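Local atomic coordinates of Lin1840 protein (PDB entry 4ZOC), a protein that probably hydrolyses terminal, non-reducing beta-D-glucosyl residues with release of beta-D-glucose, and takes part in the metabolism of beta-1,2-glucans in Listeria innocua. Residues 370-375 against 533-538; 377-382 against 594-599; 479-482 against 486-489. The protein carries 2 engineered substitutions. One frame throughout, in Å; residues are numbered along the deposited sequence.

Contact 1 of 3, residues 370-375 against 533-538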
ATOM      1  N   ALA A 370      25.001  20.463  12.397  1.00  9.92           N
ATOM      2  CA  ALA A 370      24.072  19.414  12.046  1.00  9.61           C
ATOM      3  C   ALA A 370      23.242  19.793  10.822  1.00  8.58           C
ATOM      4  O   ALA A 370      23.023  18.940   9.968  1.00  8.98           O
ATOM      5  CB  ALA A 370      23.146  19.021  13.186  1.00  9.01           C
ATOM      6  N   GLY A 371      22.740  21.029  10.809  1.00  8.65           N
ATOM      7  CA  GLY A 371      21.969  21.557   9.676  1.00  9.43           C
ATOM      8  C   GLY A 371      22.770  21.547   8.378  1.00 10.23           C
ATOM      9  O   GLY A 371      22.211  21.148   7.333  1.00  9.22           O
ATOM     10  N   VAL A 372      24.043  21.981   8.403  1.00 10.35           N
ATOM     11  CA  VAL A 372      24.834  21.945   7.172  1.00 12.19           C
ATOM     12  C   VAL A 372      25.205  20.514   6.766  1.00 10.41           C
ATOM     13  O   VAL A 372      25.562  20.248   5.590  1.00 11.42           O
ATOM     14  CB  VAL A 372      26.031  22.925   7.167  1.00 15.28           C
ATOM     15  CG1 VAL A 372      25.547  24.333   7.504  1.00 13.67           C
ATOM     16  CG2 VAL A 372      27.084  22.567   8.116  1.00 13.73           C
ATOM     17  N   GLU A 373      25.205  19.575   7.719  1.00 11.43           N
ATOM     18  CA  GLU A 373      25.439  18.132   7.344  1.00 12.58           C
ATOM     19  C   GLU A 373      24.231  17.451   6.686  1.00 10.23           C
ATOM     20  O   GLU A 373      24.395  16.506   5.918  1.00  9.31           O
ATOM     21  CB  GLU A 373      25.791  17.253   8.575  1.00 12.48           C
ATOM     22  CG  GLU A 373      27.121  17.624   9.220  1.00 14.36           C
ATOM     23  CD  GLU A 373      28.302  17.200   8.404  1.00 19.58           C
ATOM     24  OE1 GLU A 373      28.229  16.146   7.729  1.00 18.44           O
ATOM     25  OE2 GLU A 373      29.281  17.961   8.411  1.00 23.75           O
ATOM     26  N   SER A 374      23.053  17.953   6.975  1.00  9.22           N
ATOM     27  CA  SER A 374      21.762  17.295   6.720  1.00  9.02           C
ATOM     28  C   SER A 374      21.004  17.816   5.480  1.00  8.74           C
ATOM     29  O   SER A 374      20.170  17.112   4.902  1.00 10.85           O
ATOM     30  CB  SER A 374      20.862  17.521   7.918  1.00  8.97           C
ATOM     31  OG  SER A 374      21.386  16.895   9.048  1.00  9.82           O
ATOM     32  N   ALA A 375      21.308  19.024   5.071  1.00  8.49           N
ATOM     33  CA  ALA A 375      20.674  19.605   3.863  1.00  7.69           C
ATOM     34  C   ALA A 375      21.131  18.823   2.628  1.00  7.74           C
ATOM     35  O   ALA A 375      22.274  18.287   2.603  1.00  7.19           O
ATOM     36  CB  ALA A 375      21.018  21.050   3.704  1.00  7.04           C
ATOM     37  N   GLY A 533      18.421  29.785   9.419  1.00  9.11           N
ATOM     38  CA  GLY A 533      18.840  30.804   8.452  1.00  8.67           C
ATOM     39  C   GLY A 533      20.335  30.846   8.254  1.00  7.34           C
ATOM     40  O   GLY A 533      20.794  31.317   7.212  1.00  9.79           O
ATOM     41  N   ARG A 534      21.119  30.472   9.292  1.00  7.55           N
ATOM     42  CA  ARG A 534      22.584  30.491   9.216  1.00  8.24           C
ATOM     43  C   ARG A 534      23.015  29.279   8.428  1.00  7.94           C
ATOM     44  O   ARG A 534      23.875  29.373   7.584  1.00 10.01           O
ATOM     45  CB  ARG A 534      23.234  30.455  10.537  1.00 10.19           C
ATOM     46  CG  ARG A 534      22.852  31.660  11.346  1.00 12.13           C
ATOM     47  CD  ARG A 534      23.678  31.810  12.606  1.00 16.99           C
ATOM     48  NE  ARG A 534      23.408  33.125  13.213  1.00 14.45           N
ATOM     49  CZ  ARG A 534      23.058  33.352  14.491  1.00 17.88           C
ATOM     50  NH1 ARG A 534      22.806  32.395  15.367  1.00 16.29           N
ATOM     51  NH2 ARG A 534      22.887  34.582  14.897  1.00 18.26           N
ATOM     52  N   VAL A 535      22.346  28.140   8.649  1.00  8.24           N
ATOM     53  CA  VAL A 535      22.581  26.965   7.821  1.00  8.88           C
ATOM     54  C   VAL A 535      22.384  27.300   6.313  1.00  9.41           C
ATOM     55  O   VAL A 535      23.189  26.937   5.451  1.00  9.93           O
ATOM     56  CB  VAL A 535      21.639  25.792   8.242  1.00  7.77           C
ATOM     57  CG1 VAL A 535      21.637  24.642   7.284  1.00  9.06           C
ATOM     58  CG2 VAL A 535      21.954  25.279   9.635  1.00 10.47           C
ATOM     59  N   THR A 536      21.252  27.909   6.024  1.00  7.89           N
ATOM     60  CA  THR A 536      20.878  28.301   4.691  1.00  6.71           C
ATOM     61  C   THR A 536      21.952  29.264   4.106  1.00  7.57           C
ATOM     62  O   THR A 536      22.457  29.050   2.977  1.00  7.28           O
ATOM     63  CB  THR A 536      19.517  28.916   4.669  1.00  6.86           C
ATOM     64  OG1 THR A 536      18.533  28.000   5.242  1.00  6.28           O
ATOM     65  CG2 THR A 536      19.134  29.211   3.295  1.00  7.77           C
ATOM     66  N   ALA A 537      22.270  30.315   4.846  1.00  8.19           N
ATOM     67  CA  ALA A 537      23.263  31.309   4.350  1.00  8.78           C
ATOM     68  C   ALA A 537      24.640  30.680   4.104  1.00  9.57           C
ATOM     69  O   ALA A 537      25.293  30.941   3.052  1.00 11.12           O
ATOM     70  CB  ALA A 537      23.357  32.461   5.337  1.00  8.21           C
ATOM     71  N   ASP A 538      25.096  29.843   5.028  1.00  8.92           N
ATOM     72  CA  ASP A 538      26.388  29.175   4.880  1.00 11.52           C
ATOM     73  C   ASP A 538      26.446  28.223   3.676  1.00 10.59           C
ATOM     74  O   ASP A 538      27.435  28.230   2.957  1.00 11.58           O
ATOM     75  CB  ASP A 538      26.768  28.425   6.112  1.00 11.61           C
ATOM     76  CG  ASP A 538      27.121  29.354   7.286  1.00 13.68           C
ATOM     77  OD1 ASP A 538      27.214  30.600   7.135  1.00 19.81           O
ATOM     78  OD2 ASP A 538      27.265  28.822   8.375  1.00 16.99           O
TER
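Val535 points its forked side chain straight at the backbone of Gly371, and each methyl takes its own part of that glycine. Val535 CG1, held anti to the backbone N of its own residue (chi1 169°), rests on the carbonyl group, 3.5 Å from Gly371 C. The second branch lies over the alpha carbon, with Val535 CG2 3.7 Å from Gly371 CA. Gly371 has no side chain, and both methyls of Val535 pack directly on its backbone.

Val372 comes in obliquely from beside Val535. Its CG1 branch lies 3.9 Å from Val535 CG1 and reaches along the partner helix to Asp538, a looser approach of 4.5 Å between Val372 CG1 and Asp538 CB. The carboxylate of Asp538 turns to Arg368, one turn earlier on the helix of Val372, so a salt bridge through OD2 ties the same two helices beside the apolar patch.

The alpha carbons of Val372 and Val535 are 5.5 Å apart, and the short helical segments cross at -51° with axes 9.0 Å apart. This is helix-helix packing of helix 361-374 against helix 532-541, with a valine fitted onto a glycine, beside the mixed sheet of the family 3 glycosidase C-terminal domain.

Contact 2 of 3, residues 377-382 against 594-599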
ATOM      1  N   LEU A 377      21.579  19.078  -1.490  1.00  9.68           N
ATOM      2  CA  LEU A 377      21.590  19.834  -2.731  1.00  9.47           C
ATOM      3  C   LEU A 377      21.076  18.973  -3.818  1.00  8.44           C
ATOM      4  O   LEU A 377      21.687  17.954  -4.153  1.00  9.26           O
ATOM      5  CB  LEU A 377      23.018  20.340  -3.052  1.00  7.74           C
ATOM      6  CG  LEU A 377      23.096  21.272  -4.306  1.00  7.05           C
ATOM      7  CD1 LEU A 377      22.326  22.595  -4.191  1.00  6.71           C
ATOM      8  CD2 LEU A 377      24.565  21.545  -4.666  1.00  7.21           C
ATOM      9  N   LEU A 378      19.956  19.351  -4.395  1.00  8.23           N
ATOM     10  CA  LEU A 378      19.256  18.455  -5.377  1.00  7.95           C
ATOM     11  C   LEU A 378      19.488  18.851  -6.836  1.00  9.12           C
ATOM     12  O   LEU A 378      19.521  17.977  -7.764  1.00  9.41           O
ATOM     13  CB  LEU A 378      17.765  18.472  -5.075  1.00  8.55           C
ATOM     14  CG  LEU A 378      17.323  17.828  -3.757  1.00  7.80           C
ATOM     15  CD1 LEU A 378      15.850  18.008  -3.598  1.00  8.97           C
ATOM     16  CD2 LEU A 378      17.762  16.380  -3.763  1.00  8.87           C
ATOM     17  N   GLU A 379      19.656  20.143  -7.066  1.00  8.56           N
ATOM     18  CA  GLU A 379      19.990  20.724  -8.423  1.00  7.70           C
ATOM     19  C   GLU A 379      20.954  21.889  -8.256  1.00  8.42           C
ATOM     20  O   GLU A 379      20.861  22.648  -7.278  1.00  8.67           O
ATOM     21  CB  GLU A 379      18.763  21.256  -9.222  1.00  8.44           C
ATOM     22  CG  GLU A 379      17.668  20.223  -9.506  1.00 11.49           C
ATOM     23  CD  GLU A 379      18.061  19.120 -10.476  1.00 12.09           C
ATOM     24  OE1 GLU A 379      19.095  19.269 -11.207  1.00 13.02           O
ATOM     25  OE2 GLU A 379      17.284  18.126 -10.481  1.00 11.52           O
ATOM     26  N   ASN A 380      21.846  22.044  -9.221  1.00  9.20           N
ATOM     27  CA  ASN A 380      22.724  23.240  -9.287  1.00  8.42           C
ATOM     28  C   ASN A 380      23.238  23.288 -10.685  1.00 12.91           C
ATOM     29  O   ASN A 380      24.330  22.792 -10.999  1.00 16.71           O
ATOM     30  CB  ASN A 380      23.858  23.116  -8.312  1.00  9.24           C
ATOM     31  CG  ASN A 380      24.678  24.398  -8.179  1.00  8.70           C
ATOM     32  OD1 ASN A 380      24.224  25.474  -8.516  1.00  9.83           O
ATOM     33  ND2 ASN A 380      25.882  24.255  -7.693  1.00  8.86           N
ATOM     34  N   LYS A 381      22.388  23.838 -11.510  1.00 15.51           N
ATOM     35  CA  LYS A 381      22.625  23.996 -12.974  1.00 17.58           C
ATOM     36  C   LYS A 381      23.570  25.181 -13.204  1.00 19.58           C
ATOM     37  O   LYS A 381      23.398  26.258 -12.645  1.00 23.63           O
ATOM     38  CB  LYS A 381      21.284  24.151 -13.654  1.00 19.33           C
ATOM     39  CG  LYS A 381      20.389  22.908 -13.412  1.00 18.57           C
ATOM     40  CD  LYS A 381      19.055  22.976 -14.168  1.00 25.23           C
ATOM     41  CE  LYS A 381      17.848  22.716 -13.258  1.00 25.30           C
ATOM     42  NZ  LYS A 381      16.597  23.167 -13.949  1.00 21.15           N
ATOM     43  N   SER A 382      24.608  24.976 -13.979  1.00 20.65           N
ATOM     44  CA  SER A 382      25.477  26.106 -14.357  1.00 27.92           C
ATOM     45  C   SER A 382      26.282  26.742 -13.222  1.00 23.92           C
ATOM     46  O   SER A 382      26.744  27.861 -13.350  1.00 19.09           O
ATOM     47  CB  SER A 382      24.636  27.201 -15.050  1.00 37.92           C
ATOM     48  OG  SER A 382      24.119  26.682 -16.252  1.00 47.92           O
ATOM     49  N   PRO A 594      11.973   6.874  -8.960  1.00  8.32           N
ATOM     50  CA  PRO A 594      11.556   8.081  -8.267  1.00  6.86           C
ATOM     51  C   PRO A 594      12.228   9.302  -8.921  1.00  7.93           C
ATOM     52  O   PRO A 594      13.198   9.142  -9.683  1.00  7.51           O
ATOM     53  CB  PRO A 594      12.069   7.854  -6.818  1.00  6.24           C
ATOM     54  CG  PRO A 594      13.274   6.998  -7.035  1.00  7.47           C
ATOM     55  CD  PRO A 594      12.932   6.087  -8.205  1.00  7.91           C
ATOM     56  N   PHE A 595      11.689  10.485  -8.680  1.00  9.81           N
ATOM     57  CA  PHE A 595      12.287  11.686  -9.228  1.00  8.53           C
ATOM     58  C   PHE A 595      13.718  11.843  -8.736  1.00  7.44           C
ATOM     59  O   PHE A 595      14.645  12.199  -9.477  1.00  6.61           O
ATOM     60  CB  PHE A 595      11.431  12.918  -8.940  1.00  9.10           C
ATOM     61  CG  PHE A 595      11.868  14.113  -9.742  1.00  9.70           C
ATOM     62  CD1 PHE A 595      11.522  14.177 -11.074  1.00  9.62           C
ATOM     63  CD2 PHE A 595      12.590  15.157  -9.169  1.00  8.01           C
ATOM     64  CE1 PHE A 595      11.938  15.210 -11.842  1.00 11.36           C
ATOM     65  CE2 PHE A 595      13.004  16.221  -9.918  1.00 11.39           C
ATOM     66  CZ  PHE A 595      12.659  16.239 -11.279  1.00 12.43           C
ATOM     67  N   TYR A 596      13.928  11.606  -7.458  1.00  7.82           N
ATOM     68  CA  TYR A 596      15.290  11.483  -6.902  1.00  7.91           C
ATOM     69  C   TYR A 596      15.376  10.258  -5.962  1.00  7.14           C
ATOM     70  O   TYR A 596      14.425   9.961  -5.223  1.00  7.23           O
ATOM     71  CB  TYR A 596      15.650  12.693  -6.013  1.00  9.11           C
ATOM     72  CG  TYR A 596      15.615  14.071  -6.703  1.00  8.31           C
ATOM     73  CD1 TYR A 596      16.504  14.352  -7.721  1.00  8.32           C
ATOM     74  CD2 TYR A 596      14.801  15.116  -6.227  1.00  7.94           C
ATOM     75  CE1 TYR A 596      16.542  15.600  -8.305  1.00  9.44           C
ATOM     76  CE2 TYR A 596      14.854  16.380  -6.783  1.00  8.32           C
ATOM     77  CZ  TYR A 596      15.717  16.611  -7.844  1.00  8.95           C
ATOM     78  OH  TYR A 596      15.795  17.885  -8.430  1.00 10.98           O
ATOM     79  N   PRO A 597      16.460   9.513  -6.055  1.00  7.66           N
ATOM     80  CA  PRO A 597      16.593   8.265  -5.330  1.00  7.88           C
ATOM     81  C   PRO A 597      17.357   8.352  -4.023  1.00  7.09           C
ATOM     82  O   PRO A 597      18.013   9.307  -3.755  1.00  7.53           O
ATOM     83  CB  PRO A 597      17.355   7.390  -6.326  1.00  8.64           C
ATOM     84  CG  PRO A 597      18.304   8.396  -6.958  1.00  7.97           C
ATOM     85  CD  PRO A 597      17.510   9.641  -7.105  1.00  7.92           C
ATOM     86  N   PHE A 598      17.260   7.258  -3.262  1.00  6.49           N
ATOM     87  CA  PHE A 598      17.947   7.053  -2.052  1.00  7.16           C
ATOM     88  C   PHE A 598      19.479   7.281  -2.346  1.00  8.06           C
ATOM     89  O   PHE A 598      20.040   6.727  -3.295  1.00  9.53           O
ATOM     90  CB  PHE A 598      17.759   5.654  -1.564  1.00  7.52           C
ATOM     91  CG  PHE A 598      18.425   5.390  -0.211  1.00  9.36           C
ATOM     92  CD1 PHE A 598      17.767   5.696   0.982  1.00  7.34           C
ATOM     93  CD2 PHE A 598      19.706   4.874  -0.148  1.00  8.80           C
ATOM     94  CE1 PHE A 598      18.370   5.459   2.204  1.00  8.58           C
ATOM     95  CE2 PHE A 598      20.345   4.625   1.088  1.00  9.23           C
ATOM     96  CZ  PHE A 598      19.664   4.915   2.255  1.00  7.84           C
ATOM     97  N   GLY A 599      20.114   8.000  -1.454  1.00  8.08           N
ATOM     98  CA  GLY A 599      21.559   8.188  -1.432  1.00  7.90           C
ATOM     99  C   GLY A 599      22.029   9.285  -2.394  1.00  7.69           C
ATOM    100  O   GLY A 599      23.192   9.520  -2.462  1.00  8.87           O
TER
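The two backbones keep well apart: the closest alpha carbons, those of Leu378 and Tyr596, are 8.2 Å from each other, and side chains span the gap. Residues 377-380 form an edge strand, whereas 594-599 have no regular secondary structure. Each segment carries a classic beta bulge, Leu378 and Glu379 both facing Leu522 and Phe595 with Tyr596 both facing Phe554. Both residues of the first bulge reach the tyrosine, consistent with the irregularity placing consecutive side chains near it.

Leu378 lies over one face of the Tyr596 ring. Its CD2 makes a CH-pi contact 4.2 Å from the ring centroid, 16° off the normal, while Leu378 CD1 touches the rim at Tyr596 CE2, 3.7 Å away. Phe595 CD2 lies over the opposite face, so the ring is sandwiched between the strand and its own neighbour in sequence.

Strand 376-380 runs antiparallel to strand 521-524 at the border of the six-stranded mixed sheet in the C-terminal domain of this glycoside hydrolase family 3 enzyme, and the loop before strand 607-611 packs its tyrosine there, with Ala516 of helix 513-517 nearby.

Glu379 meets the ring at its edge. A bend at chi2 (-68°) folds its carboxylate back to the phenol, and Tyr596 OH donates a short hydrogen bond of 2.5 Å to Glu379 OE2. The hydroxyl approaches the anti side of that oxygen, 16° out of the carboxylate plane. This bond secures the far end of the tyrosine, while Leu378 O accepts a separate hydrogen bond from Tyr600 OH.

Contact 3 of 3, residues 479-482 against 486-489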
ATOM      1  N   THR A 479      -2.215  14.191  -0.944  1.00  7.38           N
ATOM      2  CA  THR A 479      -1.394  14.599  -2.083  1.00  7.50           C
ATOM      3  C   THR A 479      -0.167  15.318  -1.561  1.00  6.89           C
ATOM      4  O   THR A 479      -0.245  16.324  -0.810  1.00  6.80           O
ATOM      5  CB  THR A 479      -2.186  15.522  -3.011  1.00  7.54           C
ATOM      6  OG1 THR A 479      -3.392  14.834  -3.421  1.00  7.49           O
ATOM      7  CG2 THR A 479      -1.395  15.976  -4.173  1.00  8.12           C
ATOM      8  N   ILE A 480       0.997  14.761  -1.875  1.00  6.99           N
ATOM      9  CA  ILE A 480       2.239  15.264  -1.295  1.00  6.53           C
ATOM     10  C   ILE A 480       2.829  16.420  -2.138  1.00  7.06           C
ATOM     11  O   ILE A 480       3.940  16.313  -2.735  1.00  5.55           O
ATOM     12  CB  ILE A 480       3.281  14.127  -1.092  1.00  5.76           C
ATOM     13  CG1 ILE A 480       3.509  13.341  -2.369  1.00  5.91           C
ATOM     14  CG2 ILE A 480       2.789  13.204   0.009  1.00  7.82           C
ATOM     15  CD1 ILE A 480       4.936  12.857  -2.475  1.00  5.94           C
ATOM     16  N   ARG A 481       2.082  17.511  -2.112  1.00  7.64           N
ATOM     17  CA  ARG A 481       2.387  18.738  -2.817  1.00  7.22           C
ATOM     18  C   ARG A 481       2.324  19.912  -1.856  1.00  8.02           C
ATOM     19  O   ARG A 481       1.624  19.863  -0.866  1.00  9.17           O
ATOM     20  CB  ARG A 481       1.415  18.928  -3.989  1.00  6.84           C
ATOM     21  CG  ARG A 481       1.676  18.041  -5.168  1.00  6.94           C
ATOM     22  CD  ARG A 481       0.658  18.315  -6.233  1.00  8.98           C
ATOM     23  NE  ARG A 481       0.807  19.607  -6.890  1.00  8.90           N
ATOM     24  CZ  ARG A 481       1.608  19.823  -7.927  1.00 11.07           C
ATOM     25  NH1 ARG A 481       2.434  18.894  -8.338  1.00 13.72           N
ATOM     26  NH2 ARG A 481       1.662  21.030  -8.487  1.00 12.55           N
ATOM     27  N   LEU A 482       3.118  20.949  -2.144  1.00  6.93           N
ATOM     28  CA  LEU A 482       2.952  22.214  -1.506  1.00  7.45           C
ATOM     29  C   LEU A 482       1.661  22.811  -1.983  1.00  7.41           C
ATOM     30  O   LEU A 482       1.050  22.305  -2.961  1.00  7.10           O
ATOM     31  CB  LEU A 482       4.106  23.155  -1.947  1.00  8.15           C
ATOM     32  CG  LEU A 482       5.549  22.887  -1.570  1.00  6.92           C
ATOM     33  CD1 LEU A 482       6.448  23.829  -2.256  1.00  6.61           C
ATOM     34  CD2 LEU A 482       5.706  23.047  -0.100  1.00  8.31           C
ATOM     35  N   GLN A 486       2.353  28.072  -4.240  1.00  6.45           N
ATOM     36  CA  GLN A 486       3.792  28.043  -4.256  1.00  7.68           C
ATOM     37  C   GLN A 486       4.378  27.545  -5.580  1.00  7.30           C
ATOM     38  O   GLN A 486       5.362  28.074  -6.030  1.00  7.91           O
ATOM     39  CB  GLN A 486       4.344  27.227  -3.081  1.00  6.68           C
ATOM     40  CG  GLN A 486       3.910  27.846  -1.740  1.00  7.17           C
ATOM     41  CD  GLN A 486       4.687  27.293  -0.567  1.00  7.34           C
ATOM     42  OE1 GLN A 486       5.864  26.957  -0.690  1.00  6.21           O
ATOM     43  NE2 GLN A 486       4.028  27.184   0.588  1.00  8.20           N
ATOM     44  N   TYR A 487       3.773  26.555  -6.205  1.00  7.49           N
ATOM     45  CA  TYR A 487       4.179  26.175  -7.547  1.00  7.16           C
ATOM     46  C   TYR A 487       3.882  27.312  -8.518  1.00  7.28           C
ATOM     47  O   TYR A 487       4.731  27.597  -9.386  1.00  8.64           O
ATOM     48  CB  TYR A 487       3.501  24.889  -8.044  1.00  7.97           C
ATOM     49  CG  TYR A 487       3.804  23.664  -7.203  1.00  7.98           C
ATOM     50  CD1 TYR A 487       4.907  22.923  -7.453  1.00  9.63           C
ATOM     51  CD2 TYR A 487       2.939  23.240  -6.190  1.00  7.47           C
ATOM     52  CE1 TYR A 487       5.216  21.793  -6.696  1.00  8.04           C
ATOM     53  CE2 TYR A 487       3.261  22.150  -5.395  1.00  7.36           C
ATOM     54  CZ  TYR A 487       4.363  21.411  -5.676  1.00  8.12           C
ATOM     55  OH  TYR A 487       4.600  20.270  -4.904  1.00  6.72           O
ATOM     56  N   GLN A 488       2.773  28.012  -8.335  1.00  8.34           N
ATOM     57  CA  GLN A 488       2.496  29.182  -9.192  1.00  9.48           C
ATOM     58  C   GLN A 488       3.560  30.263  -9.015  1.00  8.90           C
ATOM     59  O   GLN A 488       3.929  30.934  -9.965  1.00 10.78           O
ATOM     60  CB  GLN A 488       1.080  29.768  -8.953  1.00 11.12           C
ATOM     61  CG  GLN A 488      -0.073  28.817  -9.274  1.00 17.52           C
ATOM     62  CD  GLN A 488      -1.355  29.256  -8.572  1.00 29.65           C
ATOM     63  OE1 GLN A 488      -1.424  30.324  -7.898  1.00 33.16           O
ATOM     64  NE2 GLN A 488      -2.392  28.474  -8.737  1.00 43.68           N
ATOM     65  N   LEU A 489       3.966  30.510  -7.791  1.00  8.72           N
ATOM     66  CA  LEU A 489       5.052  31.464  -7.528  1.00  8.07           C
ATOM     67  C   LEU A 489       6.340  31.083  -8.192  1.00  7.53           C
ATOM     68  O   LEU A 489       6.995  31.930  -8.796  1.00  8.66           O
ATOM     69  CB  LEU A 489       5.224  31.673  -5.973  1.00  8.01           C
ATOM     70  CG  LEU A 489       6.327  32.583  -5.520  1.00  7.65           C
ATOM     71  CD1 LEU A 489       6.226  33.985  -6.116  1.00  8.91           C
ATOM     72  CD2 LEU A 489       6.324  32.681  -3.961  1.00  6.00           C
TER
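Arg481 and Leu482 carry the first segment's contact with Tyr487, and the chain reaches them through Thr479 and an inverse gamma turn centred on Ile480. At Thr479 the backbone N bonds to Asp589 of the second subunit, which places the start of this loop at the dimer interface.

Arg481 follows, its chain bent at chi3 (70°) so that the guanidinium folds over the Tyr487 ring. The two flat groups stack with centres 3.9 Å apart and planes at 19°. Arg481 NH2 stands over the middle of the ring, 3.4 Å from Tyr487 CD2, and Arg481 CZ makes the cation-pi contact 4.0 Å from the ring centroid. Partners beyond the stack fix both groups: NH1 forms salt bridges with Glu511 and Glu514, NH2 pairs with Glu484 in the first turn of the helix, and the tyrosine hydroxyl is bonded to Glu511 O.

The stack joins the loop after strand 459-465 to helix 484-494, which the chain enters just beyond Leu482, a local strand-loop-helix connection in the C-terminal domain of the family 3 glycosidase.

Leu482 uses both backbone and side chain. Leu482 N gives a hydrogen bond to Tyr487 OH at 3.2 Å, with an angle of 152°. Leu482 O lies at the ring edge, in plane, and Leu482 CB packs 3.7 Å from Tyr487 CE2. Farther out, the leucine crosses Gln486 at about a right angle, placing Leu482 CD1 3.5 Å from Gln486 OE1, an oxygen that accepts its hydrogen bond from Gly465 N.

In the fold
Contacts 1 and 2 adjoin in the sequence, because helix 361-374 runs directly into strand 376-380, yet their centres are about 17 Å apart. Their segments alternate along the chain: 370-375, 377-382, 533-538, then 594-599. Contact 3 falls wholly within the intervening sequence, its centre about 23 Å from that of contact 1 and 18 Å from that of contact 2, with no touch to either. Strand 376-380, at one border of the six-stranded mixed sheet, belongs to contact 2, whereas contact 3 follows strand 459-465 of the same sheet. Two of the contacts are long-range, helix on helix and loop on edge strand, and the third is local, all in or at the border of the C-terminal domain.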